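Local coordinates for 3,6-diketocamphane 1,6-monooxygenase (Pseudomonas putida, PDB 4UWM), which catalyses the FMNH2- and oxygen-dependent Baeyer-Villiger conversion of a diketocamphane to a lactone in the breakdown of (-)-camphor, at residues Glu267-Val272 and Leu314-Phe319; Thr258-Asp263 and Phe359-Leu364. All coordinates share one frame; numbering follows the deposited sequence. Where two conformers were deposited one is given.

Interaction 1: Glu267-Val272 and Leu314-Phe319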
loop_
_atom_site.group_PDB
_atom_site.type_symbol
_atom_site.label_atom_id
_atom_site.label_comp_id
_atom_site.label_asym_id
_atom_site.label_seq_id
_atom_site.Cartn_x
_atom_site.Cartn_y
_atom_site.Cartn_z
ATOM N N GLU A 267 -17.194 17.254 -32.511
ATOM C CA GLU A 267 -17.452 16.077 -31.687
ATOM C C GLU A 267 -16.676 16.086 -30.359
ATOM O O GLU A 267 -17.153 15.550 -29.366
ATOM C CB GLU A 267 -17.257 14.767 -32.442
ATOM C CG GLU A 267 -18.430 13.825 -32.200
ATOM C CD GLU A 267 -18.040 12.365 -32.085
ATOM O OE1 GLU A 267 -17.132 11.909 -32.813
ATOM O OE2 GLU A 267 -18.666 11.664 -31.263
ATOM N N ALA A 268 -15.509 16.717 -30.341
ATOM C CA ALA A 268 -14.754 16.885 -29.094
ATOM C C ALA A 268 -15.573 17.689 -28.084
ATOM O O ALA A 268 -15.764 17.256 -26.948
ATOM C CB ALA A 268 -13.415 17.554 -29.359
ATOM N N LYS A 269 -16.077 18.849 -28.505
ATOM C CA LYS A 269 -16.945 19.656 -27.655
ATOM C C LYS A 269 -18.174 18.872 -27.191
ATOM O O LYS A 269 -18.530 18.930 -26.013
ATOM C CB LYS A 269 -17.354 20.969 -28.350
ATOM C CG LYS A 269 -18.345 21.805 -27.554
ATOM C CD LYS A 269 -18.519 23.216 -28.092
ATOM C CE LYS A 269 -19.619 23.924 -27.314
ATOM N NZ LYS A 269 -19.606 25.400 -27.500
ATOM N N ARG A 270 -18.810 18.146 -28.115
ATOM C CA ARG A 270 -20.031 17.405 -27.794
ATOM C C ARG A 270 -19.763 16.291 -26.780
ATOM O O ARG A 270 -20.540 16.103 -25.848
ATOM C CB ARG A 270 -20.689 16.835 -29.053
ATOM C CG ARG A 270 -22.124 16.374 -28.828
ATOM C CD ARG A 270 -22.680 15.630 -30.036
ATOM N NE ARG A 270 -21.893 14.441 -30.359
ATOM C CZ ARG A 270 -21.862 13.334 -29.623
ATOM N NH1 ARG A 270 -22.571 13.248 -28.501
ATOM N NH2 ARG A 270 -21.107 12.315 -30.005
ATOM N N LEU A 271 -18.664 15.567 -26.961
ATOM C CA LEU A 271 -18.291 14.489 -26.048
ATOM C C LEU A 271 -18.014 14.998 -24.624
ATOM O O LEU A 271 -18.363 14.334 -23.644
ATOM C CB LEU A 271 -17.105 13.696 -26.613
ATOM C CG LEU A 271 -17.436 12.735 -27.769
ATOM C CD1 LEU A 271 -16.173 12.298 -28.496
ATOM C CD2 LEU A 271 -18.261 11.528 -27.340
ATOM N N VAL A 272 -17.410 16.183 -24.533
ATOM C CA VAL A 272 -17.187 16.858 -23.255
ATOM C C VAL A 272 -18.510 17.287 -22.640
ATOM O O VAL A 272 -18.808 16.939 -21.499
ATOM C CB VAL A 272 -16.257 18.096 -23.401
ATOM C CG1 VAL A 272 -16.192 18.895 -22.104
ATOM C CG2 VAL A 272 -14.867 17.692 -23.845
ATOM N N LEU A 314 -16.420 27.261 -20.042
ATOM C CA LEU A 314 -15.207 26.494 -19.735
ATOM C C LEU A 314 -14.768 25.672 -20.942
ATOM O O LEU A 314 -13.606 25.707 -21.331
ATOM C CB LEU A 314 -15.426 25.595 -18.498
ATOM C CG LEU A 314 -15.635 26.276 -17.141
ATOM C CD1 LEU A 314 -15.930 25.255 -16.051
ATOM C CD2 LEU A 314 -14.437 27.132 -16.744
ATOM N N VAL A 315 -15.710 24.967 -21.557
ATOM C CA VAL A 315 -15.401 24.160 -22.741
ATOM C C VAL A 315 -14.845 24.994 -23.897
ATOM O O VAL A 315 -13.910 24.568 -24.580
ATOM C CB VAL A 315 -16.627 23.335 -23.186
ATOM C CG1 VAL A 315 -16.286 22.454 -24.371
ATOM C CG2 VAL A 315 -17.120 22.473 -22.038
ATOM N N ASP A 316 -15.397 26.192 -24.089
ATOM C CA ASP A 316 -15.009 27.065 -25.206
ATOM C C ASP A 316 -13.715 27.867 -25.005
ATOM O O ASP A 316 -12.988 28.130 -25.964
ATOM C CB ASP A 316 -16.155 28.031 -25.539
ATOM C CG ASP A 316 -17.343 27.338 -26.180
ATOM O OD1 ASP A 316 -17.151 26.352 -26.915
ATOM O OD2 ASP A 316 -18.485 27.786 -25.953
ATOM N N ASN A 317 -13.434 28.259 -23.767
ATOM C CA ASN A 317 -12.378 29.240 -23.497
ATOM C C ASN A 317 -11.260 28.780 -22.556
ATOM O O ASN A 317 -10.189 29.385 -22.530
ATOM C CB ASN A 317 -13.003 30.517 -22.934
ATOM C CG ASN A 317 -14.138 31.036 -23.798
ATOM O OD1 ASN A 317 -13.908 31.705 -24.800
ATOM N ND2 ASN A 317 -15.369 30.722 -23.415
ATOM N N VAL A 318 -11.523 27.733 -21.772
ATOM C CA VAL A 318 -10.577 27.271 -20.739
ATOM C C VAL A 318 -10.006 25.884 -21.060
ATOM O O VAL A 318 -8.790 25.735 -21.234
ATOM C CB VAL A 318 -11.220 27.268 -19.338
ATOM C CG1 VAL A 318 -10.234 26.753 -18.300
ATOM C CG2 VAL A 318 -11.698 28.666 -18.972
ATOM N N PHE A 319 -10.884 24.887 -21.164
ATOM C CA PHE A 319 -10.456 23.510 -21.413
ATOM C C PHE A 319 -9.700 23.439 -22.708
ATOM O O PHE A 319 -9.962 24.207 -23.627
ATOM C CB PHE A 319 -11.644 22.549 -21.506
ATOM C CG PHE A 319 -12.448 22.439 -20.254
ATOM C CD1 PHE A 319 -12.021 23.029 -19.062
ATOM C CD2 PHE A 319 -13.625 21.705 -20.251
ATOM C CE1 PHE A 319 -12.772 22.903 -17.905
ATOM C CE2 PHE A 319 -14.380 21.578 -19.095
ATOM C CZ PHE A 319 -13.951 22.172 -17.924
#
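V272 meets V315 through CG1, 3.7 Å from V315 CG2, the two side chains reaching toward each other tip to tip between helix 265-274 and helix 311-317. The same CG1 of V272 lies at the edge of the F319 ring and near its plane, 4.2 Å from CD2. About one turn earlier, K269 runs obliquely past V315, with its CG 3.8 Å from V315 CG1. CG of K269 stands anti to the backbone N (chi1 176°), and the rest of the chain is extended, which carries the ammonium group over to D316. There NZ of K269 makes a salt bridge 2.7 Å from OD1 of D316, on the syn lone pair, with a weak second bond to OD2. E312, on the same helix as D316, forms another salt bridge with this NZ. Beyond the end of that helix, F319 turns one ring face to L314, whose CB sits 3.7 Å above the ring plane, toward the rim. In the TIM-barrel fold of this luciferase-like family, the contact lies within the helical connection between the neighbouring parallel strands 254-261 and 320-322. A268 and V272 also touch V321 of strand 320-322. The buried part of the interface is thus purely apolar, while at its partly exposed margin the two acids would probably favour a charged lysine and hold its ammonium group near helix 311-317.

Interaction 2: Thr258-Asp263 and Phe359-Leu364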
loop_
_atom_site.group_PDB
_atom_site.type_symbol
_atom_site.label_atom_id
_atom_site.label_comp_id
_atom_site.label_asym_id
_atom_site.label_seq_id
_atom_site.Cartn_x
_atom_site.Cartn_y
_atom_site.Cartn_z
ATOM N N THR A 258 -7.871 20.279 -17.982
ATOM C CA THR A 258 -8.932 19.435 -18.517
ATOM C C THR A 258 -8.756 19.426 -20.043
ATOM O O THR A 258 -8.738 20.489 -20.673
ATOM C CB THR A 258 -10.306 19.986 -18.113
ATOM O OG1 THR A 258 -10.380 20.054 -16.685
ATOM C CG2 THR A 258 -11.441 19.116 -18.666
ATOM N N VAL A 259 -8.574 18.233 -20.610
ATOM C CA VAL A 259 -8.123 18.061 -21.989
ATOM C C VAL A 259 -8.924 16.952 -22.643
ATOM O O VAL A 259 -9.008 15.846 -22.118
ATOM C CB VAL A 259 -6.619 17.688 -22.087
ATOM C CG1 VAL A 259 -6.152 17.673 -23.534
ATOM C CG2 VAL A 259 -5.762 18.647 -21.296
ATOM N N PHE A 260 -9.525 17.252 -23.794
ATOM C CA PHE A 260 -10.194 16.215 -24.571
ATOM C C PHE A 260 -10.013 16.448 -26.073
ATOM O O PHE A 260 -10.186 17.567 -26.573
ATOM C CB PHE A 260 -11.667 16.077 -24.190
ATOM C CG PHE A 260 -12.313 14.834 -24.751
ATOM C CD1 PHE A 260 -12.841 14.824 -26.046
ATOM C CD2 PHE A 260 -12.375 13.668 -24.000
ATOM C CE1 PHE A 260 -13.422 13.677 -26.565
ATOM C CE2 PHE A 260 -12.953 12.517 -24.517
ATOM C CZ PHE A 260 -13.477 12.518 -25.802
ATOM N N CYS A 261 -9.642 15.374 -26.762
ATOM C CA CYS A 261 -9.327 15.422 -28.181
ATOM C C CYS A 261 -10.162 14.419 -28.980
ATOM O O CYS A 261 -10.386 13.304 -28.527
ATOM C CB CYS A 261 -7.843 15.129 -28.369
ATOM S SG CYS A 261 -7.157 15.693 -29.927
ATOM N N ALA A 262 -10.606 14.834 -30.163
ATOM C CA ALA A 262 -11.324 13.965 -31.087
ATOM C C ALA A 262 -10.978 14.365 -32.529
ATOM O O ALA A 262 -10.165 15.278 -32.745
ATOM C CB ALA A 262 -12.820 14.035 -30.832
ATOM N N ASP A 263 -11.581 13.675 -33.501
ATOM C CA ASP A 263 -11.318 13.937 -34.921
ATOM C C ASP A 263 -11.652 15.369 -35.347
ATOM O O ASP A 263 -10.891 15.987 -36.091
ATOM C CB ASP A 263 -12.039 12.918 -35.807
ATOM C CG ASP A 263 -11.371 11.555 -35.784
ATOM O OD1 ASP A 263 -10.178 11.487 -35.423
ATOM O OD2 ASP A 263 -12.032 10.552 -36.125
ATOM N N PHE A 359 -9.778 6.806 -24.194
ATOM C CA PHE A 359 -8.535 6.204 -24.674
ATOM C C PHE A 359 -8.017 6.771 -26.020
ATOM O O PHE A 359 -6.811 7.040 -26.167
ATOM C CB PHE A 359 -8.687 4.681 -24.727
ATOM C CG PHE A 359 -8.750 4.022 -23.365
ATOM C CD1 PHE A 359 -8.394 4.725 -22.199
ATOM C CD2 PHE A 359 -9.111 2.680 -23.245
ATOM C CE1 PHE A 359 -8.429 4.101 -20.948
ATOM C CE2 PHE A 359 -9.147 2.057 -22.000
ATOM C CZ PHE A 359 -8.802 2.772 -20.850
ATOM N N GLN A 360 -8.934 6.960 -26.981
ATOM C CA GLN A 360 -8.612 7.559 -28.285
ATOM C C GLN A 360 -8.087 8.978 -28.092
ATOM O O GLN A 360 -7.051 9.346 -28.661
ATOM C CB GLN A 360 -9.848 7.575 -29.199
ATOM C CG GLN A 360 -9.566 7.951 -30.652
ATOM C CD GLN A 360 -8.770 6.885 -31.385
ATOM O OE1 GLN A 360 -9.300 6.183 -32.248
ATOM N NE2 GLN A 360 -7.493 6.752 -31.035
ATOM N N SER A 361 -8.809 9.768 -27.287
ATOM C CA SER A 361 -8.399 11.127 -26.912
ATOM C C SER A 361 -6.971 11.152 -26.360
ATOM O O SER A 361 -6.146 11.952 -26.801
ATOM C CB SER A 361 -9.378 11.737 -25.892
ATOM O OG SER A 361 -8.949 13.022 -25.437
ATOM N N LEU A 362 -6.681 10.274 -25.399
ATOM C CA LEU A 362 -5.346 10.210 -24.801
ATOM C C LEU A 362 -4.288 9.815 -25.826
ATOM O O LEU A 362 -3.192 10.397 -25.832
ATOM C CB LEU A 362 -5.310 9.281 -23.568
ATOM C CG LEU A 362 -6.099 9.709 -22.321
ATOM C CD1 LEU A 362 -5.903 8.638 -21.250
ATOM C CD2 LEU A 362 -5.665 11.076 -21.797
ATOM N N GLU A 363 -4.613 8.848 -26.697
ATOM C CA GLU A 363 -3.709 8.522 -27.795
ATOM C C GLU A 363 -3.428 9.729 -28.696
ATOM O O GLU A 363 -2.282 9.936 -29.093
ATOM C CB GLU A 363 -4.225 7.352 -28.616
ATOM C CG GLU A 363 -3.185 6.800 -29.564
ATOM C CD GLU A 363 -3.581 5.465 -30.128
ATOM O OE1 GLU A 363 -4.773 5.291 -30.457
ATOM O OE2 GLU A 363 -2.701 4.589 -30.233
ATOM N N LEU A 364 -4.452 10.529 -28.989
ATOM C CA LEU A 364 -4.287 11.696 -29.854
ATOM C C LEU A 364 -3.395 12.764 -29.221
ATOM O O LEU A 364 -2.497 13.303 -29.880
ATOM C CB LEU A 364 -5.641 12.292 -30.239
ATOM C CG LEU A 364 -6.476 11.476 -31.228
ATOM C CD1 LEU A 364 -7.828 12.139 -31.441
ATOM C CD2 LEU A 364 -5.743 11.275 -32.551
#
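This is a strand-to-helix packing contact tied by a backbone-to-serine hydrogen bond, set where the end of strand 254-261 meets helix 356-369, the last helix of the chain. The axes of 259-261 and 359-364 pass 7.0 Å apart at 95°. OG of S361, anti to its own backbone N (chi1 176°), accepts from C261 N at 2.8 Å, a nearly straight bond with an N-H...O angle of 163°. The F260 ring turns one face to the same serine in a CH-pi contact: S361 CB stands 4.1 Å from the ring centroid, and S361 OG lies over the same ring nearer the rim. In the TIM barrel of this family, strand 254-261 pairs in parallel with both 320-322 and 343-347, and helix 356-369 follows 343-347. F260 is also met by W358 of helix 356-369 and by L271 of helix 265-274. An alanine at F260 would probably leave S361 CB without its aromatic cover and open a gap beside L271. Farther along, L364 CD1 rests 4.0 Å from A262 CA, and in one of the two conformers of C261 its SG lies 3.7 Å from L364 CB.

In the fold
Both contacts are buried and use neighbouring parts of one barrel region, with centres 12 Å apart; along the chain, interaction 1 is nested within the loop closed by interaction 2. They share no segment, yet strand 254-261 of interaction 2 is followed, after a short turn, by helix 265-274 of interaction 1. F260 links them directly: its CB packs 3.6 Å from V272 CG2, while a face of its ring lies against S361. Likewise, F319 CD1 lies 3.6 Å from T258 CB. Interaction 1 joins two helices and reaches a partly exposed margin, where it uses full charges. In interaction 2 every touching residue is buried, and its hydrogen bond is an uncharged one from backbone to hydroxyl.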